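Local coordinates for 6-phosphofructokinase subunit beta (Saccharomyces cerevisiae, PDB 3O8O), which catalyses the ATP-dependent phosphorylation of fructose 6-phosphate to fructose 1,6-bisphosphate, the first committing step of glycolysis, as the beta subunit of an allosteric yeast enzyme, at residues N21-V26 / E60-W65; V38-Y43 / T71-A76; S434-H439 / G474-Y479; E440-L445 / Q481-D486. All coordinates share one frame; numbering follows the deposited sequence.

Contact 1. Residues N21-V26 / E60-W65; sequences NVRAIV and EDVRGW
V62 pushes its two methyl branches against one side of the helix that carries V22, R23 and V26. CG1 of V62 meets CG2 of V26 at 3.9 Å, the two valines sliding past each other in opposite directions, and it lies farther from CG1 of V22. The other branch, V62 CG2, rests on the aliphatic part of R23, 3.7 Å from R23 CG. With CG anti to its backbone N (chi1 -175°), R23 puts that methylene beside the valine. An alanine in place of V62 would probably leave V26 CG2 without its methyl partner and open a gap beside it, with R23 CG meeting CB alone. The aromatic part of the contact belongs to W65: its CZ3 is 3.5 Å from CG1 of V22, approaching obliquely, while W65 CB packs against R23 CB at 4.1 Å. Helix 18-32 follows the inner strand 5-11 of the catalytic half's Rossmann-like sheet, and residues 60-65 come just after the edge strand 54-57. The polar bonds lie within the loop 60-65. W65 N bonds to V62 O at 2.9 Å, closing a type II turn with G64 at its positive-phi position, and V62 CA lies over one face of the indole, toward its rim. R63 N and R63 NE grip E60 O from opposite faces of its carbonyl plane, the NE bond being 3.3 Å long and nearly straight.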
loop_
_atom_site.group_PDB
_atom_site.type_symbol
_atom_site.label_atom_id
_atom_site.label_comp_id
_atom_site.label_asym_id
_atom_site.label_seq_id
_atom_site.Cartn_x
_atom_site.Cartn_y
_atom_site.Cartn_z
ATOM N N ASN B 21 -34.116 -1.706 23.964
ATOM C CA ASN B 21 -35.550 -1.695 23.652
ATOM C C ASN B 21 -36.077 -0.257 23.738
ATOM O O ASN B 21 -36.656 0.287 22.791
ATOM C CB ASN B 21 -36.331 -2.612 24.614
ATOM C CG ASN B 21 -37.694 -3.015 24.056
ATOM O OD1 ASN B 21 -37.779 -3.570 22.955
ATOM N ND2 ASN B 21 -38.760 -2.738 24.804
ATOM N N VAL B 22 -35.868 0.365 24.880
ATOM C CA VAL B 22 -36.303 1.730 25.039
ATOM C C VAL B 22 -35.765 2.572 23.875
ATOM O O VAL B 22 -36.511 3.278 23.205
ATOM C CB VAL B 22 -35.800 2.298 26.380
ATOM C CG1 VAL B 22 -36.048 3.770 26.464
ATOM C CG2 VAL B 22 -36.505 1.617 27.508
ATOM N N ARG B 23 -34.468 2.472 23.623
ATOM C CA ARG B 23 -33.830 3.239 22.560
ATOM C C ARG B 23 -34.510 3.127 21.212
ATOM O O ARG B 23 -34.771 4.135 20.572
ATOM C CB ARG B 23 -32.382 2.806 22.415
ATOM C CG ARG B 23 -31.596 3.623 21.421
ATOM C CD ARG B 23 -30.804 2.722 20.486
ATOM N NE ARG B 23 -29.806 3.503 19.795
ATOM C CZ ARG B 23 -29.366 3.257 18.570
ATOM N NH1 ARG B 23 -29.841 2.232 17.882
ATOM N NH2 ARG B 23 -28.449 4.059 18.032
ATOM N N ALA B 24 -34.779 1.907 20.766
ATOM C CA ALA B 24 -35.426 1.726 19.474
ATOM C C ALA B 24 -36.829 2.314 19.505
ATOM O O ALA B 24 -37.209 3.040 18.591
ATOM C CB ALA B 24 -35.472 0.244 19.101
ATOM N N ILE B 25 -37.589 2.012 20.560
ATOM C CA ILE B 25 -38.949 2.531 20.703
ATOM C C ILE B 25 -38.997 4.052 20.594
ATOM O O ILE B 25 -39.797 4.602 19.851
ATOM C CB ILE B 25 -39.565 2.109 22.040
ATOM C CG1 ILE B 25 -39.885 0.609 21.996
ATOM C CG2 ILE B 25 -40.819 2.931 22.309
ATOM C CD1 ILE B 25 -40.293 0.004 23.311
ATOM N N VAL B 26 -38.136 4.732 21.336
ATOM C CA VAL B 26 -38.092 6.186 21.289
ATOM C C VAL B 26 -37.759 6.656 19.880
ATOM O O VAL B 26 -38.431 7.539 19.362
ATOM C CB VAL B 26 -37.034 6.759 22.257
ATOM C CG1 VAL B 26 -36.938 8.267 22.090
ATOM C CG2 VAL B 26 -37.394 6.417 23.687
ATOM N N GLU B 60 -31.684 12.469 20.602
ATOM C CA GLU B 60 -30.401 12.376 21.292
ATOM C C GLU B 60 -30.478 11.818 22.725
ATOM O O GLU B 60 -29.465 11.428 23.306
ATOM C CB GLU B 60 -29.731 13.760 21.313
ATOM C CG GLU B 60 -30.719 14.883 21.618
ATOM C CD GLU B 60 -30.134 16.002 22.467
ATOM O OE1 GLU B 60 -29.312 16.793 21.949
ATOM O OE2 GLU B 60 -30.510 16.084 23.662
ATOM N N ASP B 61 -31.665 11.759 23.303
ATOM C CA ASP B 61 -31.759 11.282 24.673
ATOM C C ASP B 61 -31.449 9.807 24.948
ATOM O O ASP B 61 -31.092 9.442 26.070
ATOM C CB ASP B 61 -33.117 11.655 25.261
ATOM C CG ASP B 61 -33.276 13.148 25.430
ATOM O OD1 ASP B 61 -32.283 13.833 25.764
ATOM O OD2 ASP B 61 -34.407 13.632 25.232
ATOM N N VAL B 62 -31.593 8.951 23.950
ATOM C CA VAL B 62 -31.267 7.553 24.164
ATOM C C VAL B 62 -29.905 7.229 23.537
ATOM O O VAL B 62 -29.530 6.066 23.392
ATOM C CB VAL B 62 -32.323 6.658 23.563
ATOM C CG1 VAL B 62 -33.555 6.731 24.405
ATOM C CG2 VAL B 62 -32.598 7.075 22.098
ATOM N N ARG B 63 -29.173 8.279 23.181
ATOM C CA ARG B 63 -27.868 8.144 22.560
ATOM C C ARG B 63 -26.963 7.262 23.409
ATOM O O ARG B 63 -26.843 7.459 24.607
ATOM C CB ARG B 63 -27.285 9.546 22.331
ATOM C CG ARG B 63 -25.841 9.753 22.701
ATOM C CD ARG B 63 -25.440 11.238 22.557
ATOM N NE ARG B 63 -26.244 12.105 23.408
ATOM C CZ ARG B 63 -25.758 13.048 24.221
ATOM N NH1 ARG B 63 -24.449 13.279 24.316
ATOM N NH2 ARG B 63 -26.592 13.764 24.965
ATOM N N GLY B 64 -26.378 6.248 22.776
ATOM C CA GLY B 64 -25.480 5.332 23.460
ATOM C C GLY B 64 -26.114 4.286 24.365
ATOM O O GLY B 64 -25.427 3.469 24.982
ATOM N N TRP B 65 -27.429 4.291 24.446
ATOM C CA TRP B 65 -28.119 3.352 25.310
ATOM C C TRP B 65 -27.950 1.868 25.035
ATOM O O TRP B 65 -27.926 1.067 25.968
ATOM C CB TRP B 65 -29.589 3.704 25.324
ATOM C CG TRP B 65 -29.822 4.864 26.174
ATOM C CD1 TRP B 65 -28.973 5.906 26.375
ATOM C CD2 TRP B 65 -30.982 5.125 26.959
ATOM N NE1 TRP B 65 -29.529 6.806 27.243
ATOM C CE2 TRP B 65 -30.768 6.351 27.617
ATOM C CE3 TRP B 65 -32.182 4.440 27.173
ATOM C CZ2 TRP B 65 -31.713 6.911 28.478
ATOM C CZ3 TRP B 65 -33.110 4.986 28.020
ATOM C CH2 TRP B 65 -32.875 6.213 28.669
#

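Contact 2. Residues V38-Y43 / T71-A76; sequences VVMEGY and TNIGTA
Next to the predicted ATP site, where residues 71-76 lead into R77 and C78, E41 and M40 meet I73 just beyond the end of strand 35-39. E41 N donates to I73 O at 2.9 Å, nearly along the C=O axis though somewhat bent at the hydrogen (142°). M40 CA adds a CH...O contact to the same I73 O, 3.3 Å away. M40 SD lies 3.9 Å from I73 CB, the chain bent to bring the sulfur there. On the strand side, I73 CD1 is 3.9 Å from V39 O. An alanine in place of I73 would take away this CD1 methyl and probably open a gap beside V39 O, although the backbone bond could remain. Farther on, A76 CB packs 3.5 Å from E41 O. The E41 side chain folds back over G74, and beyond the two segments its OE2 has a salt-bridge partner, a basic side chain on the chain of another protein. T75 OG1 bonds to G12 O, beside the predicted ATP-binding G13. Loops gathered in this way at the carboxyl ends of parallel strands, around the nucleotide site, are typical of Rossmann-like alpha/beta folds such as the phosphofructokinase domain.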
loop_
_atom_site.group_PDB
_atom_site.type_symbol
_atom_site.label_atom_id
_atom_site.label_comp_id
_atom_site.label_asym_id
_atom_site.label_seq_id
_atom_site.Cartn_x
_atom_site.Cartn_y
_atom_site.Cartn_z
ATOM N N VAL B 38 -41.146 8.765 27.855
ATOM C CA VAL B 38 -40.568 7.741 28.693
ATOM C C VAL B 38 -41.257 7.845 30.059
ATOM O O VAL B 38 -41.532 8.946 30.540
ATOM C CB VAL B 38 -39.045 7.977 28.799
ATOM C CG1 VAL B 38 -38.503 7.394 30.072
ATOM C CG2 VAL B 38 -38.353 7.355 27.606
ATOM N N VAL B 39 -41.565 6.709 30.670
ATOM C CA VAL B 39 -42.215 6.715 31.974
ATOM C C VAL B 39 -41.220 6.210 32.980
ATOM O O VAL B 39 -40.802 5.053 32.918
ATOM C CB VAL B 39 -43.455 5.791 32.013
ATOM C CG1 VAL B 39 -43.968 5.674 33.425
ATOM C CG2 VAL B 39 -44.547 6.347 31.138
ATOM N N MET B 40 -40.843 7.071 33.913
ATOM C CA MET B 40 -39.879 6.704 34.937
ATOM C C MET B 40 -40.463 5.777 36.011
ATOM O O MET B 40 -41.664 5.773 36.255
ATOM C CB MET B 40 -39.321 7.971 35.586
ATOM C CG MET B 40 -38.674 8.923 34.588
ATOM S SD MET B 40 -37.257 8.233 33.712
ATOM C CE MET B 40 -36.111 9.588 33.853
ATOM N N GLU B 41 -39.592 4.979 36.626
ATOM C CA GLU B 41 -39.956 4.050 37.687
ATOM C C GLU B 41 -41.192 3.179 37.490
ATOM O O GLU B 41 -41.973 3.004 38.428
ATOM C CB GLU B 41 -40.097 4.805 39.003
ATOM C CG GLU B 41 -38.832 5.512 39.445
ATOM C CD GLU B 41 -37.636 4.592 39.534
ATOM O OE1 GLU B 41 -37.663 3.637 40.344
ATOM O OE2 GLU B 41 -36.667 4.835 38.785
ATOM N N GLY B 42 -41.374 2.629 36.289
ATOM C CA GLY B 42 -42.514 1.757 36.029
ATOM C C GLY B 42 -43.898 2.349 36.238
ATOM O O GLY B 42 -44.108 3.538 36.013
ATOM N N TYR B 43 -44.849 1.526 36.667
ATOM C CA TYR B 43 -46.211 2.015 36.881
ATOM C C TYR B 43 -46.276 3.155 37.901
ATOM O O TYR B 43 -47.069 4.099 37.731
ATOM C CB TYR B 43 -47.140 0.874 37.313
ATOM C CG TYR B 43 -47.502 -0.089 36.195
ATOM C CD1 TYR B 43 -48.321 0.306 35.137
ATOM C CD2 TYR B 43 -46.980 -1.394 36.176
ATOM C CE1 TYR B 43 -48.610 -0.586 34.073
ATOM C CE2 TYR B 43 -47.257 -2.287 35.124
ATOM C CZ TYR B 43 -48.065 -1.887 34.074
ATOM O OH TYR B 43 -48.286 -2.779 33.026
ATOM N N THR B 71 -32.296 -0.696 33.198
ATOM C CA THR B 71 -33.233 0.228 32.582
ATOM C C THR B 71 -32.818 1.615 32.980
ATOM O O THR B 71 -32.801 1.933 34.178
ATOM C CB THR B 71 -34.647 0.136 33.134
ATOM O OG1 THR B 71 -35.131 -1.197 33.026
ATOM C CG2 THR B 71 -35.553 1.053 32.354
ATOM N N ASN B 72 -32.509 2.459 32.002
ATOM C CA ASN B 72 -32.153 3.817 32.349
ATOM C C ASN B 72 -33.394 4.577 32.845
ATOM O O ASN B 72 -33.275 5.539 33.613
ATOM C CB ASN B 72 -31.491 4.514 31.167
ATOM C CG ASN B 72 -30.097 3.994 30.907
ATOM O OD1 ASN B 72 -29.506 3.337 31.760
ATOM N ND2 ASN B 72 -29.559 4.289 29.734
ATOM N N ILE B 73 -34.583 4.134 32.446
ATOM C CA ILE B 73 -35.797 4.801 32.913
ATOM C C ILE B 73 -36.325 4.152 34.210
ATOM O O ILE B 73 -37.353 4.563 34.760
ATOM C CB ILE B 73 -36.891 4.825 31.804
ATOM C CG1 ILE B 73 -37.476 3.408 31.561
ATOM C CG2 ILE B 73 -36.275 5.404 30.546
ATOM C CD1 ILE B 73 -38.409 3.298 30.364
ATOM N N GLY B 74 -35.599 3.145 34.697
ATOM C CA GLY B 74 -35.970 2.466 35.934
ATOM C C GLY B 74 -37.209 1.576 35.937
ATOM O O GLY B 74 -37.940 1.465 34.940
ATOM N N THR B 75 -37.436 0.928 37.079
ATOM C CA THR B 75 -38.590 0.046 37.266
ATOM C C THR B 75 -38.779 -0.095 38.761
ATOM O O THR B 75 -37.821 -0.357 39.492
ATOM C CB THR B 75 -38.350 -1.341 36.644
ATOM O OG1 THR B 75 -39.410 -2.237 37.005
ATOM C CG2 THR B 75 -37.016 -1.894 37.119
ATOM N N ALA B 76 -40.011 0.113 39.219
ATOM C CA ALA B 76 -40.325 0.016 40.645
ATOM C C ALA B 76 -41.490 -0.932 40.908
ATOM O O ALA B 76 -42.227 -1.306 39.991
ATOM C CB ALA B 76 -40.635 1.394 41.211
#

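Contact 3. Residues S434-H439 / G474-Y479; sequences SGLARH and GMIAYY
A437 and M475 mark the point where two helices come together, their CA atoms 5.3 Å apart. Helices 434-439 and 474-479 lie nearly perpendicular, at 84°, so the shared surface is a compact patch, with their axes 8.7 Å apart. A437 is a small knob: its CB fits between M475 CB, at 3.9 Å, and I476 CD1. L436 supplies a larger bump. Its CG stands anti to the backbone N (chi1 -178°), on the side of the carbonyl carbon. From there L436 CD2 settles against both I476 CG2, at 3.8 Å, and I476 CD1. The two side chains cross at a slant, tucked into the buried part of the contact. One turn farther along, the Y479 ring leans on the carbonyls of L436 and A437: its CE2 comes 3.5 Å from L436 O, and A437 O lies at the edge of the ring. M475, bent at both chi2 and chi3, curls its methyl CE back toward A437 O as well, so that the carbonyl is bordered by the methionine and the tyrosine. Behind the contact, A477 faces away and packs on Y510 and F513. Helix 432-439 is followed, after E440 and S441, by the edge strand 442-444, with a bond from S441 OG back to G435 O, while helix 473-483 leads into strand 487-492 of the same sheet.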
loop_
_atom_site.group_PDB
_atom_site.type_symbol
_atom_site.label_atom_id
_atom_site.label_comp_id
_atom_site.label_asym_id
_atom_site.label_seq_id
_atom_site.Cartn_x
_atom_site.Cartn_y
_atom_site.Cartn_z
ATOM N N SER B 434 -4.173 -31.264 4.452
ATOM C CA SER B 434 -2.729 -31.256 4.314
ATOM C C SER B 434 -2.144 -32.141 5.397
ATOM O O SER B 434 -1.117 -32.779 5.196
ATOM C CB SER B 434 -2.161 -29.829 4.429
ATOM O OG SER B 434 -2.099 -29.356 5.772
ATOM N N GLY B 435 -2.810 -32.181 6.546
ATOM C CA GLY B 435 -2.320 -32.988 7.646
ATOM C C GLY B 435 -2.614 -34.459 7.450
ATOM O O GLY B 435 -1.972 -35.323 8.039
ATOM N N LEU B 436 -3.595 -34.757 6.615
ATOM C CA LEU B 436 -3.962 -36.135 6.371
ATOM C C LEU B 436 -2.968 -36.715 5.397
ATOM O O LEU B 436 -2.239 -37.643 5.719
ATOM C CB LEU B 436 -5.370 -36.214 5.780
ATOM C CG LEU B 436 -5.829 -37.641 5.541
ATOM C CD1 LEU B 436 -5.914 -38.344 6.885
ATOM C CD2 LEU B 436 -7.173 -37.657 4.835
ATOM N N ALA B 437 -2.935 -36.135 4.207
ATOM C CA ALA B 437 -2.060 -36.585 3.145
ATOM C C ALA B 437 -0.607 -36.613 3.534
ATOM O O ALA B 437 0.068 -37.624 3.349
ATOM C CB ALA B 437 -2.239 -35.711 1.930
ATOM N N ARG B 438 -0.120 -35.507 4.077
ATOM C CA ARG B 438 1.286 -35.411 4.454
ATOM C C ARG B 438 1.737 -36.057 5.769
ATOM O O ARG B 438 2.941 -36.251 5.964
ATOM C CB ARG B 438 1.736 -33.949 4.429
ATOM N N HIS B 439 0.807 -36.388 6.665
ATOM C CA HIS B 439 1.195 -37.020 7.926
ATOM C C HIS B 439 0.219 -38.057 8.446
ATOM O O HIS B 439 0.280 -38.392 9.632
ATOM C CB HIS B 439 1.381 -35.990 9.035
ATOM C CG HIS B 439 2.379 -34.931 8.714
ATOM N ND1 HIS B 439 3.604 -35.208 8.145
ATOM C CD2 HIS B 439 2.346 -33.591 8.902
ATOM C CE1 HIS B 439 4.281 -34.082 7.997
ATOM N NE2 HIS B 439 3.540 -33.085 8.449
ATOM N N GLY B 474 -5.808 -38.648 -4.035
ATOM C CA GLY B 474 -5.421 -40.029 -3.840
ATOM C C GLY B 474 -5.123 -40.358 -2.392
ATOM O O GLY B 474 -5.874 -41.083 -1.740
ATOM N N MET B 475 -4.020 -39.828 -1.887
ATOM C CA MET B 475 -3.628 -40.075 -0.513
ATOM C C MET B 475 -4.813 -39.941 0.427
ATOM O O MET B 475 -4.906 -40.647 1.444
ATOM C CB MET B 475 -2.540 -39.087 -0.084
ATOM C CG MET B 475 -1.140 -39.463 -0.512
ATOM S SD MET B 475 -0.632 -41.036 0.218
ATOM C CE MET B 475 -0.107 -40.542 1.892
ATOM N N ILE B 476 -5.715 -39.023 0.103
ATOM C CA ILE B 476 -6.877 -38.813 0.946
ATOM C C ILE B 476 -7.732 -40.068 0.907
ATOM O O ILE B 476 -7.910 -40.743 1.927
ATOM C CB ILE B 476 -7.748 -37.634 0.450
ATOM C CG1 ILE B 476 -6.882 -36.386 0.218
ATOM C CG2 ILE B 476 -8.856 -37.355 1.473
ATOM C CD1 ILE B 476 -6.205 -35.857 1.488
ATOM N N ALA B 477 -8.248 -40.361 -0.289
ATOM C CA ALA B 477 -9.100 -41.518 -0.532
ATOM C C ALA B 477 -8.472 -42.754 0.081
ATOM O O ALA B 477 -9.162 -43.536 0.752
ATOM C CB ALA B 477 -9.299 -41.712 -2.032
ATOM N N TYR B 478 -7.166 -42.916 -0.145
ATOM C CA TYR B 478 -6.425 -44.051 0.386
ATOM C C TYR B 478 -6.661 -44.196 1.881
ATOM O O TYR B 478 -7.307 -45.144 2.323
ATOM C CB TYR B 478 -4.935 -43.890 0.130
ATOM C CG TYR B 478 -4.105 -44.954 0.813
ATOM C CD1 TYR B 478 -4.149 -46.282 0.383
ATOM C CD2 TYR B 478 -3.291 -44.637 1.909
ATOM C CE1 TYR B 478 -3.402 -47.273 1.025
ATOM C CE2 TYR B 478 -2.542 -45.614 2.558
ATOM C CZ TYR B 478 -2.598 -46.935 2.112
ATOM O OH TYR B 478 -1.851 -47.914 2.748
ATOM N N TYR B 479 -6.132 -43.261 2.661
ATOM C CA TYR B 479 -6.306 -43.306 4.104
ATOM C C TYR B 479 -7.763 -43.494 4.480
ATOM O O TYR B 479 -8.089 -44.184 5.447
ATOM C CB TYR B 479 -5.787 -42.027 4.727
ATOM C CG TYR B 479 -4.288 -41.972 4.809
ATOM C CD1 TYR B 479 -3.581 -42.934 5.528
ATOM C CD2 TYR B 479 -3.574 -40.936 4.218
ATOM C CE1 TYR B 479 -2.200 -42.860 5.664
ATOM C CE2 TYR B 479 -2.194 -40.852 4.352
ATOM C CZ TYR B 479 -1.512 -41.817 5.082
ATOM O OH TYR B 479 -0.149 -41.718 5.267
#

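Contact 4. Residues E440-L445 / Q481-D486; sequences ESVRSL and QKYEFD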
loop_
_atom_site.group_PDB
_atom_site.type_symbol
_atom_site.label_atom_id
_atom_site.label_comp_id
_atom_site.label_asym_id
_atom_site.label_seq_id
_atom_site.Cartn_x
_atom_site.Cartn_y
_atom_site.Cartn_z
ATOM N N GLU B 440 -0.675 -38.557 7.590
ATOM C CA GLU B 440 -1.656 -39.543 8.035
ATOM C C GLU B 440 -2.048 -39.124 9.472
ATOM O O GLU B 440 -1.730 -39.785 10.461
ATOM C CB GLU B 440 -1.027 -40.949 8.010
ATOM C CG GLU B 440 -1.937 -42.048 8.557
ATOM C CD GLU B 440 -1.288 -43.412 8.575
ATOM O OE1 GLU B 440 -0.151 -43.528 9.085
ATOM O OE2 GLU B 440 -1.930 -44.365 8.089
ATOM N N SER B 441 -2.736 -38.001 9.584
ATOM C CA SER B 441 -3.102 -37.503 10.899
ATOM C C SER B 441 -4.402 -38.017 11.536
ATOM O O SER B 441 -5.038 -37.276 12.297
ATOM C CB SER B 441 -3.147 -35.985 10.844
ATOM O OG SER B 441 -4.061 -35.576 9.844
ATOM N N VAL B 442 -4.804 -39.259 11.256
ATOM C CA VAL B 442 -6.038 -39.753 11.859
ATOM C C VAL B 442 -5.788 -40.132 13.321
ATOM O O VAL B 442 -4.717 -40.610 13.661
ATOM C CB VAL B 442 -6.604 -40.959 11.086
ATOM C CG1 VAL B 442 -7.845 -41.478 11.785
ATOM C CG2 VAL B 442 -6.958 -40.546 9.671
ATOM N N ARG B 443 -6.765 -39.868 14.185
ATOM C CA ARG B 443 -6.655 -40.194 15.605
ATOM C C ARG B 443 -8.009 -40.577 16.156
ATOM O O ARG B 443 -9.049 -40.214 15.597
ATOM C CB ARG B 443 -6.127 -39.019 16.439
ATOM C CG ARG B 443 -4.711 -39.194 16.898
ATOM C CD ARG B 443 -3.867 -39.268 15.653
ATOM N NE ARG B 443 -2.464 -39.513 15.892
ATOM C CZ ARG B 443 -1.499 -39.333 14.996
ATOM N NH1 ARG B 443 -1.767 -38.892 13.771
ATOM N NH2 ARG B 443 -0.254 -39.617 15.339
ATOM N N SER B 444 -7.979 -41.294 17.275
ATOM C CA SER B 444 -9.191 -41.742 17.938
ATOM C C SER B 444 -9.537 -40.754 19.025
ATOM O O SER B 444 -8.758 -40.548 19.953
ATOM C CB SER B 444 -8.972 -43.126 18.542
ATOM O OG SER B 444 -8.561 -44.032 17.535
ATOM N N LEU B 445 -10.705 -40.138 18.906
ATOM C CA LEU B 445 -11.117 -39.160 19.888
ATOM C C LEU B 445 -11.536 -39.812 21.200
ATOM O O LEU B 445 -12.624 -40.367 21.300
ATOM N N GLN B 481 -10.226 -45.123 2.851
ATOM C CA GLN B 481 -10.499 -46.547 2.680
ATOM C C GLN B 481 -9.807 -47.312 3.801
ATOM O O GLN B 481 -10.421 -48.159 4.464
ATOM C CB GLN B 481 -9.958 -47.024 1.337
ATOM C CG GLN B 481 -10.345 -48.435 1.012
ATOM C CD GLN B 481 -9.603 -48.966 -0.181
ATOM O OE1 GLN B 481 -9.899 -50.064 -0.670
ATOM N NE2 GLN B 481 -8.619 -48.195 -0.663
ATOM N N LYS B 482 -8.529 -46.985 4.014
ATOM C CA LYS B 482 -7.742 -47.627 5.048
ATOM C C LYS B 482 -8.435 -47.616 6.391
ATOM O O LYS B 482 -8.567 -48.643 7.018
ATOM C CB LYS B 482 -6.376 -46.978 5.200
ATOM C CG LYS B 482 -5.697 -47.427 6.473
ATOM C CD LYS B 482 -4.256 -46.958 6.593
ATOM C CE LYS B 482 -3.641 -47.485 7.900
ATOM N NZ LYS B 482 -2.176 -47.269 7.970
ATOM N N TYR B 483 -8.885 -46.465 6.852
ATOM C CA TYR B 483 -9.543 -46.451 8.142
ATOM C C TYR B 483 -11.011 -46.836 8.072
ATOM O O TYR B 483 -11.669 -46.953 9.097
ATOM C CB TYR B 483 -9.370 -45.090 8.797
ATOM C CG TYR B 483 -7.941 -44.834 9.214
ATOM C CD1 TYR B 483 -6.958 -44.528 8.267
ATOM C CD2 TYR B 483 -7.564 -44.932 10.553
ATOM C CE1 TYR B 483 -5.643 -44.325 8.642
ATOM C CE2 TYR B 483 -6.252 -44.736 10.942
ATOM C CZ TYR B 483 -5.295 -44.430 9.985
ATOM O OH TYR B 483 -3.991 -44.222 10.378
ATOM N N GLU B 484 -11.514 -47.053 6.863
ATOM C CA GLU B 484 -12.906 -47.445 6.679
ATOM C C GLU B 484 -13.865 -46.454 7.352
ATOM O O GLU B 484 -14.492 -46.755 8.376
ATOM N N PHE B 485 -13.975 -45.265 6.779
ATOM C CA PHE B 485 -14.869 -44.263 7.324
ATOM C C PHE B 485 -16.209 -44.452 6.646
ATOM O O PHE B 485 -16.289 -44.435 5.421
ATOM C CB PHE B 485 -14.338 -42.850 7.031
ATOM C CG PHE B 485 -13.043 -42.509 7.747
ATOM C CD1 PHE B 485 -12.878 -42.807 9.115
ATOM C CD2 PHE B 485 -12.010 -41.846 7.069
ATOM C CE1 PHE B 485 -11.718 -42.452 9.798
ATOM C CE2 PHE B 485 -10.843 -41.486 7.744
ATOM C CZ PHE B 485 -10.695 -41.788 9.115
ATOM N N ASP B 486 -17.261 -44.651 7.433
ATOM C CA ASP B 486 -18.605 -44.819 6.874
ATOM C C ASP B 486 -19.161 -43.440 6.520
ATOM O O ASP B 486 -19.950 -43.282 5.579
#
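At the edge strand 442-444 of the regulatory half, V442 lies across one face of the Y483 ring at the end of helix 473-483. V442 CB is 4.0 Å from the ring centroid and 18° off its normal, a CH-pi contact; CG1 of V442 follows, 3.7 Å from Y483 CD2. The same methyl then meets the second aromatic tip to tip: V442 CG1 sits in the plane of the F485 ring, at its edge, 3.9 Å from CZ. One valine thus fills the angle between two rings that present different aspects to it, a face from Y483 and an edge from F485. The strand pairs antiparallel with 425-429 at one end of a mixed five-stranded sheet, and F485 comes two residues before strand 487-492 of that sheet, its ring also packing on Y427 and edge-to-face with F480. The polar end of the contact lies at E440, which leaves helix 432-439 with positive phi. Its CG is anti to the backbone N (chi1 176°) and the chain stays extended beyond, crossing both partners at about a right angle. E440 OE2 forms a salt bridge to K482 NZ, 2.9 Å away, and accepts a weak hydrogen bond from Y483 OH at 3.1 Å, the carboxylate plane standing 89° from the ring; the place of OE2 is less certain in this model, so both bonds should be read with caution.

The four contacts form two pairs, one in each phosphofructokinase domain. Contacts 1 and 2 have centres 14 Å apart and share an apolar seam, where V22 CG2 touches I73 CD1 at 3.8 Å and W65 also packs on I73. Contacts 3 and 4, centred 10 Å apart, both use helix 473-483; L436 CD1 meets V442 CG2 at 3.7 Å between them. The pairs are remote: centres of contacts 1 and 3 are 56 Å apart, on opposite sides of the chain's centre. Of the four, contact 2 alone borders an annotated site, with the T75 side chain about 9 Å from a bound fructose 6-phosphate.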